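Side-chain contacts in putative Lipoprotein (Shewanella oneidensis, PDB 3U24), which is of unknown function but binds zinc and calcium ions and, as a putative lipoprotein of the DUF885 family in a metallopeptidase clan, may be a zinc-dependent hydrolase: residues D318-S321 and E322-Q326; E446-M449 and L450-Y454; W462-Y465 and Y466-N469; S523-S526 and G527-E530. All blocks are in the same frame, centred on the assembly; numbering follows the deposited sequence.

Contact 1. Residues D318-S321 and E322-Q326; sequences DFVS and EVRKQ. With ZN (zinc ion), chain J.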
loop_
_atom_site.group_PDB
_atom_site.type_symbol
_atom_site.label_atom_id
_atom_site.label_comp_id
_atom_site.label_asym_id
_atom_site.label_seq_id
_atom_site.Cartn_x
_atom_site.Cartn_y
_atom_site.Cartn_z
ATOM N N ASP A 318 9.253 -16.817 21.731
ATOM C CA ASP A 318 10.130 -17.258 20.650
ATOM C C ASP A 318 9.746 -16.778 19.248
ATOM O O ASP A 318 10.294 -17.245 18.280
ATOM C CB ASP A 318 10.218 -18.784 20.652
ATOM C CG ASP A 318 10.810 -19.316 21.943
ATOM O OD1 ASP A 318 11.667 -18.625 22.535
ATOM O OD2 ASP A 318 10.397 -20.417 22.365
ATOM N N PHE A 319 8.820 -15.844 19.148
ATOM C CA PHE A 319 8.273 -15.439 17.873
ATOM C C PHE A 319 9.407 -14.938 16.945
ATOM O O PHE A 319 9.581 -15.424 15.825
ATOM C CB PHE A 319 7.201 -14.357 18.078
ATOM C CG PHE A 319 6.542 -13.918 16.806
ATOM C CD1 PHE A 319 5.629 -14.725 16.174
ATOM C CD2 PHE A 319 6.827 -12.683 16.246
ATOM C CE1 PHE A 319 5.019 -14.321 14.983
ATOM C CE2 PHE A 319 6.223 -12.268 15.054
ATOM C CZ PHE A 319 5.337 -13.095 14.412
ATOM N N VAL A 320 10.169 -13.994 17.452
ATOM C CA VAL A 320 11.251 -13.321 16.698
ATOM C C VAL A 320 12.366 -14.328 16.327
ATOM O O VAL A 320 12.776 -14.376 15.211
ATOM C CB VAL A 320 11.786 -12.094 17.467
ATOM C CG1 VAL A 320 12.993 -11.507 16.770
ATOM C CG2 VAL A 320 10.675 -11.020 17.603
ATOM N N SER A 321 12.817 -15.142 17.260
ATOM C CA SER A 321 13.732 -16.239 16.972
ATOM C C SER A 321 13.221 -17.226 15.940
ATOM O O SER A 321 14.030 -17.746 15.162
ATOM C CB SER A 321 13.978 -17.044 18.235
ATOM O OG SER A 321 14.781 -16.287 19.077
ATOM N N GLU A 322 11.910 -17.513 15.933
ATOM C CA GLU A 322 11.389 -18.483 14.955
ATOM C C GLU A 322 11.552 -17.864 13.579
ATOM O O GLU A 322 11.940 -18.555 12.617
ATOM C CB GLU A 322 9.941 -18.898 15.240
ATOM C CG GLU A 322 9.282 -19.863 14.228
ATOM C CD GLU A 322 10.020 -21.204 14.087
ATOM O OE1 GLU A 322 10.592 -21.672 15.083
ATOM O OE2 GLU A 322 10.063 -21.795 12.976
ATOM N N VAL A 323 11.324 -16.556 13.503
ATOM C CA VAL A 323 11.515 -15.846 12.261
ATOM C C VAL A 323 12.950 -15.885 11.799
ATOM O O VAL A 323 13.189 -16.172 10.614
ATOM C CB VAL A 323 11.011 -14.386 12.312
ATOM C CG1 VAL A 323 11.230 -13.732 10.959
ATOM C CG2 VAL A 323 9.510 -14.330 12.644
ATOM N N ARG A 324 13.906 -15.625 12.699
ATOM C CA ARG A 324 15.326 -15.675 12.318
ATOM C C ARG A 324 15.740 -17.065 11.859
ATOM O O ARG A 324 16.563 -17.221 10.960
ATOM C CB ARG A 324 16.248 -15.334 13.490
ATOM C CG ARG A 324 16.258 -13.900 13.949
ATOM C CD ARG A 324 17.531 -13.543 14.739
ATOM N NE ARG A 324 17.491 -12.114 14.974
ATOM C CZ ARG A 324 17.004 -11.533 16.065
ATOM N NH1 ARG A 324 16.596 -12.242 17.106
ATOM N NH2 ARG A 324 16.957 -10.214 16.117
ATOM N N LYS A 325 15.215 -18.081 12.507
ATOM C CA LYS A 325 15.514 -19.463 12.131
ATOM C C LYS A 325 14.949 -19.801 10.723
ATOM O O LYS A 325 15.614 -20.485 9.905
ATOM C CB LYS A 325 14.949 -20.386 13.221
ATOM C CG LYS A 325 15.108 -21.883 13.025
ATOM C CD LYS A 325 14.477 -22.653 14.190
ATOM C CE LYS A 325 14.532 -24.168 13.965
ATOM N NZ LYS A 325 13.693 -24.593 12.799
ATOM N N GLN A 326 13.773 -19.258 10.407
ATOM C CA GLN A 326 13.070 -19.617 9.157
ATOM C C GLN A 326 13.723 -19.028 7.912
ATOM O O GLN A 326 13.774 -19.685 6.876
ATOM C CB GLN A 326 11.592 -19.225 9.189
ATOM C CG GLN A 326 10.766 -20.219 9.966
ATOM C CD GLN A 326 9.287 -19.944 9.908
ATOM O OE1 GLN A 326 8.806 -19.191 9.045
ATOM N NE2 GLN A 326 8.546 -20.546 10.832
HETATM ZN ZN ZN J . 10.345 -24.309 12.387
HETATM O O HOH W 1 8.947 -25.000 14.095
HETATM O O HOH W 2 8.995 -24.690 10.233
#

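Contact 2. Residues E446-M449 and L450-Y454; sequences ERMM and LEEGY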
loop_
_atom_site.group_PDB
_atom_site.type_symbol
_atom_site.label_atom_id
_atom_site.label_comp_id
_atom_site.label_asym_id
_atom_site.label_seq_id
_atom_site.Cartn_x
_atom_site.Cartn_y
_atom_site.Cartn_z
ATOM N N GLU A 446 4.135 -17.190 -2.732
ATOM C CA GLU A 446 3.529 -18.132 -1.820
ATOM C C GLU A 446 3.052 -19.390 -2.590
ATOM O O GLU A 446 3.364 -20.529 -2.232
ATOM C CB GLU A 446 2.359 -17.481 -1.074
ATOM C CG GLU A 446 2.666 -16.117 -0.470
ATOM C CD GLU A 446 1.416 -15.317 -0.101
ATOM O OE1 GLU A 446 0.295 -15.813 -0.339
ATOM O OE2 GLU A 446 1.551 -14.187 0.424
ATOM N N ARG A 447 2.341 -19.164 -3.675
ATOM C CA ARG A 447 1.811 -20.251 -4.457
ATOM C C ARG A 447 2.931 -21.052 -5.127
ATOM O O ARG A 447 2.981 -22.286 -5.039
ATOM C CB ARG A 447 0.797 -19.684 -5.451
ATOM C CG ARG A 447 0.394 -20.570 -6.606
ATOM C CD ARG A 447 -0.511 -21.699 -6.232
ATOM N NE ARG A 447 -1.810 -21.178 -5.797
ATOM C CZ ARG A 447 -2.965 -21.860 -5.790
ATOM N NH1 ARG A 447 -3.021 -23.141 -6.216
ATOM N NH2 ARG A 447 -4.063 -21.226 -5.357
HETATM N N MSE A 448 3.840 -20.335 -5.775
HETATM C CA MSE A 448 4.972 -20.950 -6.478
HETATM C C MSE A 448 5.801 -21.800 -5.510
HETATM O O MSE A 448 6.118 -22.920 -5.831
HETATM C CB MSE A 448 5.830 -19.862 -7.125
HETATM C CG MSE A 448 7.013 -20.355 -7.913
HETATM SE SE MSE A 448 8.546 -20.536 -6.720
HETATM C CE MSE A 448 8.881 -18.622 -6.354
HETATM N N MSE A 449 6.139 -21.285 -4.326
HETATM C CA MSE A 449 6.919 -22.112 -3.353
HETATM C C MSE A 449 6.234 -23.432 -2.967
HETATM O O MSE A 449 6.893 -24.455 -2.907
HETATM C CB MSE A 449 7.220 -21.349 -2.069
HETATM C CG MSE A 449 8.141 -20.191 -2.282
HETATM SE SE MSE A 449 10.009 -20.775 -2.422
HETATM C CE MSE A 449 10.420 -20.756 -0.460
ATOM N N LEU A 450 4.930 -23.384 -2.703
ATOM C CA LEU A 450 4.201 -24.586 -2.384
ATOM C C LEU A 450 4.140 -25.508 -3.585
ATOM O O LEU A 450 4.352 -26.725 -3.448
ATOM C CB LEU A 450 2.782 -24.294 -1.885
ATOM C CG LEU A 450 2.562 -23.618 -0.531
ATOM C CD1 LEU A 450 1.068 -23.619 -0.186
ATOM C CD2 LEU A 450 3.286 -24.340 0.541
ATOM N N GLU A 451 3.866 -24.952 -4.761
ATOM C CA GLU A 451 3.836 -25.785 -5.986
ATOM C C GLU A 451 5.162 -26.496 -6.211
ATOM O O GLU A 451 5.166 -27.634 -6.712
ATOM C CB GLU A 451 3.493 -24.979 -7.246
ATOM C CG GLU A 451 2.055 -24.454 -7.311
ATOM C CD GLU A 451 1.750 -23.668 -8.579
ATOM O OE1 GLU A 451 2.701 -23.282 -9.316
ATOM O OE2 GLU A 451 0.543 -23.440 -8.852
ATOM N N GLU A 452 6.267 -25.841 -5.835
ATOM C CA GLU A 452 7.619 -26.409 -6.042
ATOM C C GLU A 452 8.016 -27.345 -4.910
ATOM O O GLU A 452 9.139 -27.856 -4.881
ATOM C CB GLU A 452 8.694 -25.305 -6.160
ATOM C CG GLU A 452 8.648 -24.490 -7.427
ATOM C CD GLU A 452 8.639 -25.346 -8.680
ATOM O OE1 GLU A 452 9.597 -26.147 -8.865
ATOM O OE2 GLU A 452 7.671 -25.214 -9.488
ATOM N N GLY A 453 7.112 -27.549 -3.954
ATOM C CA GLY A 453 7.331 -28.564 -2.952
ATOM C C GLY A 453 7.629 -28.056 -1.562
ATOM O O GLY A 453 7.986 -28.861 -0.718
ATOM N N TYR A 454 7.499 -26.752 -1.304
ATOM C CA TYR A 454 7.712 -26.265 0.042
ATOM C C TYR A 454 6.668 -26.867 1.017
ATOM O O TYR A 454 5.458 -26.812 0.775
ATOM C CB TYR A 454 7.706 -24.750 0.111
ATOM C CG TYR A 454 8.070 -24.275 1.486
ATOM C CD1 TYR A 454 9.390 -24.141 1.870
ATOM C CD2 TYR A 454 7.076 -24.025 2.442
ATOM C CE1 TYR A 454 9.726 -23.735 3.151
ATOM C CE2 TYR A 454 7.396 -23.614 3.711
ATOM C CZ TYR A 454 8.703 -23.483 4.065
ATOM O OH TYR A 454 8.994 -23.089 5.343
HETATM O O HOH W 3 -1.428 -24.803 -7.707
#

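Contact 3. Residues W462-Y465 and Y466-N469; sequences WLMY and YKWN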
loop_
_atom_site.group_PDB
_atom_site.type_symbol
_atom_site.label_atom_id
_atom_site.label_comp_id
_atom_site.label_asym_id
_atom_site.label_seq_id
_atom_site.Cartn_x
_atom_site.Cartn_y
_atom_site.Cartn_z
ATOM N N TRP A 462 -1.305 -26.656 2.875
ATOM C CA TRP A 462 -2.175 -26.208 1.777
ATOM C C TRP A 462 -3.478 -25.605 2.250
ATOM O O TRP A 462 -3.926 -24.577 1.727
ATOM C CB TRP A 462 -2.403 -27.318 0.758
ATOM C CG TRP A 462 -1.206 -27.410 -0.159
ATOM C CD1 TRP A 462 0.056 -27.914 0.138
ATOM C CD2 TRP A 462 -1.101 -26.927 -1.525
ATOM N NE1 TRP A 462 0.895 -27.777 -0.917
ATOM C CE2 TRP A 462 0.261 -27.196 -1.949
ATOM C CE3 TRP A 462 -1.972 -26.322 -2.408
ATOM C CZ2 TRP A 462 0.709 -26.874 -3.215
ATOM C CZ3 TRP A 462 -1.512 -25.985 -3.681
ATOM C CH2 TRP A 462 -0.206 -26.258 -4.076
ATOM N N LEU A 463 -4.082 -26.205 3.261
ATOM C CA LEU A 463 -5.344 -25.706 3.768
ATOM C C LEU A 463 -5.178 -24.279 4.290
ATOM O O LEU A 463 -6.014 -23.415 4.000
ATOM C CB LEU A 463 -5.875 -26.632 4.866
ATOM C CG LEU A 463 -7.189 -26.264 5.547
ATOM C CD1 LEU A 463 -8.301 -26.164 4.514
ATOM C CD2 LEU A 463 -7.514 -27.278 6.644
HETATM N N MSE A 464 -4.099 -24.054 5.051
HETATM C CA MSE A 464 -3.819 -22.778 5.646
HETATM C C MSE A 464 -3.456 -21.751 4.582
HETATM O O MSE A 464 -3.918 -20.622 4.650
HETATM C CB MSE A 464 -2.704 -22.871 6.694
HETATM C CG MSE A 464 -3.066 -23.617 7.971
HETATM SE SE MSE A 464 -4.668 -22.894 8.969
HETATM C CE MSE A 464 -4.396 -21.047 8.782
ATOM N N TYR A 465 -2.652 -22.147 3.603
ATOM C CA TYR A 465 -2.389 -21.301 2.449
ATOM C C TYR A 465 -3.685 -20.853 1.754
ATOM O O TYR A 465 -3.852 -19.681 1.396
ATOM C CB TYR A 465 -1.495 -21.998 1.407
ATOM C CG TYR A 465 -1.570 -21.290 0.069
ATOM C CD1 TYR A 465 -0.979 -20.042 -0.105
ATOM C CD2 TYR A 465 -2.279 -21.806 -0.966
ATOM C CE1 TYR A 465 -1.042 -19.370 -1.317
ATOM C CE2 TYR A 465 -2.392 -21.138 -2.162
ATOM C CZ TYR A 465 -1.759 -19.913 -2.343
ATOM O OH TYR A 465 -1.868 -19.226 -3.532
ATOM N N TYR A 466 -4.590 -21.788 1.531
ATOM C CA TYR A 466 -5.831 -21.439 0.890
ATOM C C TYR A 466 -6.649 -20.399 1.675
ATOM O O TYR A 466 -7.231 -19.497 1.056
ATOM C CB TYR A 466 -6.658 -22.670 0.623
ATOM C CG TYR A 466 -6.183 -23.529 -0.536
ATOM C CD1 TYR A 466 -5.856 -22.974 -1.752
ATOM C CD2 TYR A 466 -6.148 -24.923 -0.421
ATOM C CE1 TYR A 466 -5.490 -23.768 -2.831
ATOM C CE2 TYR A 466 -5.731 -25.723 -1.464
ATOM C CZ TYR A 466 -5.433 -25.145 -2.676
ATOM O OH TYR A 466 -5.038 -25.931 -3.715
ATOM N N LYS A 467 -6.660 -20.462 3.009
ATOM C CA LYS A 467 -7.417 -19.463 3.768
ATOM C C LYS A 467 -6.791 -18.090 3.531
ATOM O O LYS A 467 -7.502 -17.077 3.335
ATOM C CB LYS A 467 -7.486 -19.762 5.283
ATOM C CG LYS A 467 -7.969 -18.583 6.127
ATOM C CD LYS A 467 -7.770 -18.799 7.619
ATOM C CE LYS A 467 -8.239 -17.605 8.473
ATOM N NZ LYS A 467 -7.125 -16.614 8.744
ATOM N N TRP A 468 -5.462 -18.081 3.554
ATOM C CA TRP A 468 -4.680 -16.890 3.258
ATOM C C TRP A 468 -4.935 -16.358 1.866
ATOM O O TRP A 468 -5.165 -15.181 1.684
ATOM C CB TRP A 468 -3.224 -17.269 3.451
ATOM C CG TRP A 468 -2.207 -16.178 3.543
ATOM C CD1 TRP A 468 -1.264 -15.821 2.578
ATOM C CD2 TRP A 468 -1.896 -15.342 4.705
ATOM N NE1 TRP A 468 -0.434 -14.822 3.051
ATOM C CE2 TRP A 468 -0.762 -14.492 4.310
ATOM C CE3 TRP A 468 -2.439 -15.196 5.977
ATOM C CZ2 TRP A 468 -0.215 -13.555 5.161
ATOM C CZ3 TRP A 468 -1.878 -14.242 6.825
ATOM C CH2 TRP A 468 -0.786 -13.446 6.426
ATOM N N ASN A 469 -4.956 -17.223 0.871
ATOM C CA ASN A 469 -5.283 -16.798 -0.483
ATOM C C ASN A 469 -6.679 -16.198 -0.573
ATOM O O ASN A 469 -6.895 -15.220 -1.314
ATOM C CB ASN A 469 -5.176 -17.996 -1.439
ATOM C CG ASN A 469 -4.935 -17.604 -2.895
ATOM O OD1 ASN A 469 -5.525 -18.196 -3.771
ATOM N ND2 ASN A 469 -4.042 -16.644 -3.155
#

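Contact 4. Residues S523-S526 and G527-E530; sequences SYYS and GYRE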
loop_
_atom_site.group_PDB
_atom_site.type_symbol
_atom_site.label_atom_id
_atom_site.label_comp_id
_atom_site.label_asym_id
_atom_site.label_seq_id
_atom_site.Cartn_x
_atom_site.Cartn_y
_atom_site.Cartn_z
ATOM N N SER A 523 -5.282 -4.604 -5.378
ATOM C CA SER A 523 -3.936 -4.592 -5.925
ATOM C C SER A 523 -3.263 -5.945 -5.763
ATOM O O SER A 523 -2.546 -6.427 -6.671
ATOM C CB SER A 523 -3.094 -3.432 -5.339
ATOM O OG SER A 523 -2.913 -3.515 -3.940
ATOM N N TYR A 524 -3.541 -6.586 -4.634
ATOM C CA TYR A 524 -2.892 -7.850 -4.287
ATOM C C TYR A 524 -3.250 -8.930 -5.282
ATOM O O TYR A 524 -2.360 -9.597 -5.850
ATOM C CB TYR A 524 -3.259 -8.294 -2.884
ATOM C CG TYR A 524 -3.122 -7.188 -1.883
ATOM C CD1 TYR A 524 -4.189 -6.305 -1.657
ATOM C CD2 TYR A 524 -1.950 -7.014 -1.161
ATOM C CE1 TYR A 524 -4.080 -5.275 -0.763
ATOM C CE2 TYR A 524 -1.823 -5.970 -0.256
ATOM C CZ TYR A 524 -2.882 -5.119 -0.057
ATOM O OH TYR A 524 -2.814 -4.082 0.816
ATOM N N TYR A 525 -4.542 -9.099 -5.522
ATOM C CA TYR A 525 -4.997 -10.168 -6.388
ATOM C C TYR A 525 -4.691 -9.856 -7.861
ATOM O O TYR A 525 -4.385 -10.740 -8.639
ATOM C CB TYR A 525 -6.489 -10.375 -6.212
ATOM C CG TYR A 525 -7.062 -11.467 -7.047
ATOM C CD1 TYR A 525 -6.706 -12.784 -6.843
ATOM C CD2 TYR A 525 -7.995 -11.184 -8.023
ATOM C CE1 TYR A 525 -7.231 -13.796 -7.618
ATOM C CE2 TYR A 525 -8.566 -12.183 -8.780
ATOM C CZ TYR A 525 -8.185 -13.483 -8.560
ATOM O OH TYR A 525 -8.720 -14.439 -9.369
ATOM N N SER A 526 -4.849 -8.593 -8.235
ATOM C CA SER A 526 -4.615 -8.193 -9.605
ATOM C C SER A 526 -3.188 -8.508 -10.055
ATOM O O SER A 526 -2.995 -9.179 -11.056
ATOM C CB SER A 526 -4.903 -6.728 -9.760
ATOM O OG SER A 526 -4.533 -6.341 -11.061
ATOM N N GLY A 527 -2.203 -8.125 -9.275
ATOM C CA GLY A 527 -0.822 -8.452 -9.638
ATOM C C GLY A 527 -0.519 -9.939 -9.605
ATOM O O GLY A 527 0.123 -10.464 -10.511
ATOM N N TYR A 528 -0.999 -10.627 -8.561
ATOM C CA TYR A 528 -0.889 -12.069 -8.492
ATOM C C TYR A 528 -1.450 -12.783 -9.733
ATOM O O TYR A 528 -0.794 -13.652 -10.327
ATOM C CB TYR A 528 -1.578 -12.562 -7.236
ATOM C CG TYR A 528 -1.910 -14.030 -7.221
ATOM C CD1 TYR A 528 -0.908 -14.996 -7.258
ATOM C CD2 TYR A 528 -3.230 -14.453 -7.123
ATOM C CE1 TYR A 528 -1.215 -16.349 -7.206
ATOM C CE2 TYR A 528 -3.548 -15.795 -7.097
ATOM C CZ TYR A 528 -2.544 -16.737 -7.140
ATOM O OH TYR A 528 -2.891 -18.060 -7.116
ATOM N N ARG A 529 -2.642 -12.405 -10.142
ATOM C CA ARG A 529 -3.324 -13.086 -11.242
ATOM C C ARG A 529 -2.576 -12.824 -12.528
ATOM O O ARG A 529 -2.348 -13.747 -13.309
ATOM C CB ARG A 529 -4.789 -12.619 -11.359
ATOM C CG ARG A 529 -5.756 -13.601 -12.027
ATOM C CD ARG A 529 -5.863 -14.967 -11.327
ATOM N NE ARG A 529 -5.219 -16.030 -12.100
ATOM C CZ ARG A 529 -5.061 -17.299 -11.697
ATOM N NH1 ARG A 529 -5.521 -17.742 -10.521
ATOM N NH2 ARG A 529 -4.443 -18.151 -12.502
ATOM N N GLU A 530 -2.162 -11.567 -12.751
ATOM C CA GLU A 530 -1.420 -11.256 -13.992
ATOM C C GLU A 530 -0.077 -11.965 -14.062
ATOM O O GLU A 530 0.304 -12.407 -15.114
ATOM C CB GLU A 530 -1.221 -9.747 -14.208
ATOM C CG GLU A 530 -2.430 -8.996 -14.731
ATOM C CD GLU A 530 -2.070 -7.585 -15.195
ATOM O OE1 GLU A 530 -1.889 -6.704 -14.340
ATOM O OE2 GLU A 530 -1.919 -7.353 -16.408
HETATM O O HOH W 4 -1.917 -5.975 -11.973
#

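Contact 1. Residues D318-S321 and E322-Q326
Asp318 O, Phe319 O, Val320 O and Ser321 O accept the amides of Glu322, Val323, Arg324 and Lys325 in turn, four successive i to i+4 bonds that define the opening turns of helix 319-337. Asp318 stands at the N-cap position, but its carboxylate makes no capping bond. The main side-chain contact joins Val320 to Arg324, one turn further on, the two chains lying side by side and pointing the same way. Val320 CG1 sits over a face of the guanidinium, 3.7 Å from Arg324 NH1. Its placement follows from chi1 of 173°, which sets CG1 opposite the backbone N. Arg324 reaches back along the helix with its chain extended from CG to NE, and its NH2 goes on to a salt bridge with Glu352. The carboxylate of Glu322 turns instead to a zinc ion. Its chain bends at chi2 (60°), and OE2 is shared: it lies 2.6 Å from the zinc ion, a long metal bond, and accepts Gln326 NE2 at 2.9 Å through its anti lone pair. The donor angle of 162° makes this bond fairly straight, and OE2 lies close to the amide plane of Gln326, so the amide probably helps fix the rotation of the carboxylate. Two waters, at 2.3 Å and 2.6 Å from the zinc, are the other ligands found for it. Gln326 OE1 is held in turn by Asn406 of helix 401-409. The site is thus an i to i+4 Glu-Gln pair on the first turns of helix 319-337 whose acid, with two waters, holds a zinc ion at the helix surface.

Contact 2. Residues E446-M449 and L450-Y454
Met449 O is gripped by two amides at the end of helix 435-451: Tyr454 N at 2.9 Å, with a donor angle of 159°, and Glu452 N at 3.3 Å, a weak bond. The first is the 6-to-1 bond of a Schellman motif; Gly453 N to Leu450 O, 2.9 Å, completes it, and the positive phi of Gly453 (109°) turns the chain out of the helix. Closure brings Tyr454 CB to 4.1 Å from Met449 CB, while the Tyr454 hydroxyl bonds to Gln403. Just before the cap, Arg447 and Glu451 meet with guanidinium and carboxylate planes 77° apart. Arg447 is bent at both chi2 and chi3, and this lays its aliphatic part against the acid, CD being 3.3 Å from Glu451 OE2. The charged atoms stay beyond salt-bridge range; water 3, in the plane of the guanidinium at its edge, accepts from Arg447 NH1 and donates to Glu451 OE2. Outside, Arg447 NE bonds to Tyr465, and Glu451 bonds to Tyr532 and pairs with Arg535, which ties this turn to helices 459-485 and 523-542. Beyond that pair, Met448, present as selenomethionine, places SE 4.0 Å from Glu452 CG.

Contact 3. Residues W462-Y465 and Y466-N469
Trp462 begins the segment by presenting the edge of its six-membered ring toward the face of Tyr466, an offset edge-to-face pair with centroids 5.8 Å apart and planes at 64°. The Tyr466 hydroxyl ends near the indole plane, OH lying 3.4 Å from Trp462 CE3. Leu463 O accepts Lys467 N, a regular i to i+4 helix bond. Met464, present as selenomethionine, brings CE to 4.2 Å from Lys467 CD, a loose apolar touch. Tyr465 closes the segment and meets two neighbours. Its ring crosses that of Tyr466 obliquely, CD2 standing 3.8 Å from Tyr466 CD1, and Asn469 CB rests over one of its faces, toward the rim. Asn469 and Tyr465 run side by side with amide and ring planes only 21° apart, both having CG opposite the backbone N (chi1 163° in Tyr465). The hydroxyl of Tyr465 lies 3.4 Å from Asn469 ND2 at an angle too poor for a bond; its partner is Arg447 of helix 435-451. Tyr466 also packs on Val274 and Met278 of helix 260-289. With a serine in place of Tyr466, the edge of Trp462 would probably lose the face it points at, and a gap would open beside Tyr465. Trp462, Tyr465 and Tyr466 form an aromatic cluster whose side chains meet without hydrogen-bonding one another, so the contact is mostly apolar, while the Tyr465 hydroxyl serves the neighbouring helix.

Contact 4. Residues S523-S526 and G527-E530
Helix 523-542 starts here beside the zinc site of His408, His414 and Glu439, the side chain of Tyr524 coming within about 4 Å of that of Glu439. Across the turn, Tyr525 meets both Tyr528 and Arg529. Its CD1 approaches the edge of the Tyr528 ring, close to that ring's plane, at 3.9 Å from Tyr528 CD2. Arg529 comes from one turn on and runs alongside: its CB lies over a face of the Tyr525 ring, and its CD is 3.5 Å from Tyr525 OH and 3.9 Å from Tyr525 CZ. Bends at chi2 (59°) and chi3 carry the guanidinium, turned 68° from the ring, onward to where NH1 and NH2 pair with Asp270 and Asp533. Asp270 OD2 also takes the hydroxyl of Tyr525. Putting a phenylalanine in place of Tyr525 would keep the ring contacts but is likely to leave Asp270 without one of its two partners here. On another side of the helix Ser526 and Glu530 are joined through water 4, 2.8 Å from Ser526 OG; the water donates to Glu530 OE1 in a short bond whose exact length should not be pressed. Glu530 OE2 is bonded to the amide of Gly257. Ring and methylene contacts thus carry the Tyr525 side, while polar bonds hold the ends, and Asp270 and Asp533 probably offset the charge of Arg529.

How the contacts relate
In chain order, contact 1 lies on helix 319-337, contact 2 on helix 435-451, contact 3 on helix 459-485 and contact 4 on helix 523-542. Contacts 2 and 3, on successive helices with centres 12 Å apart, touch through Leu450 packed on Trp462 and Tyr465. Contact 4 joins them through Tyr528, near Arg447 and Tyr465; its centre is 17 Å and 16 Å from theirs. Each of these three brings a side chain within about 8 Å of the zinc of His408, His414 and Glu439, consistent with a metal-dependent role. Contact 1 has its own zinc and touches none of the others, though Met449 and Tyr454 of contact 2, centres 21 Å away, pack on its helix.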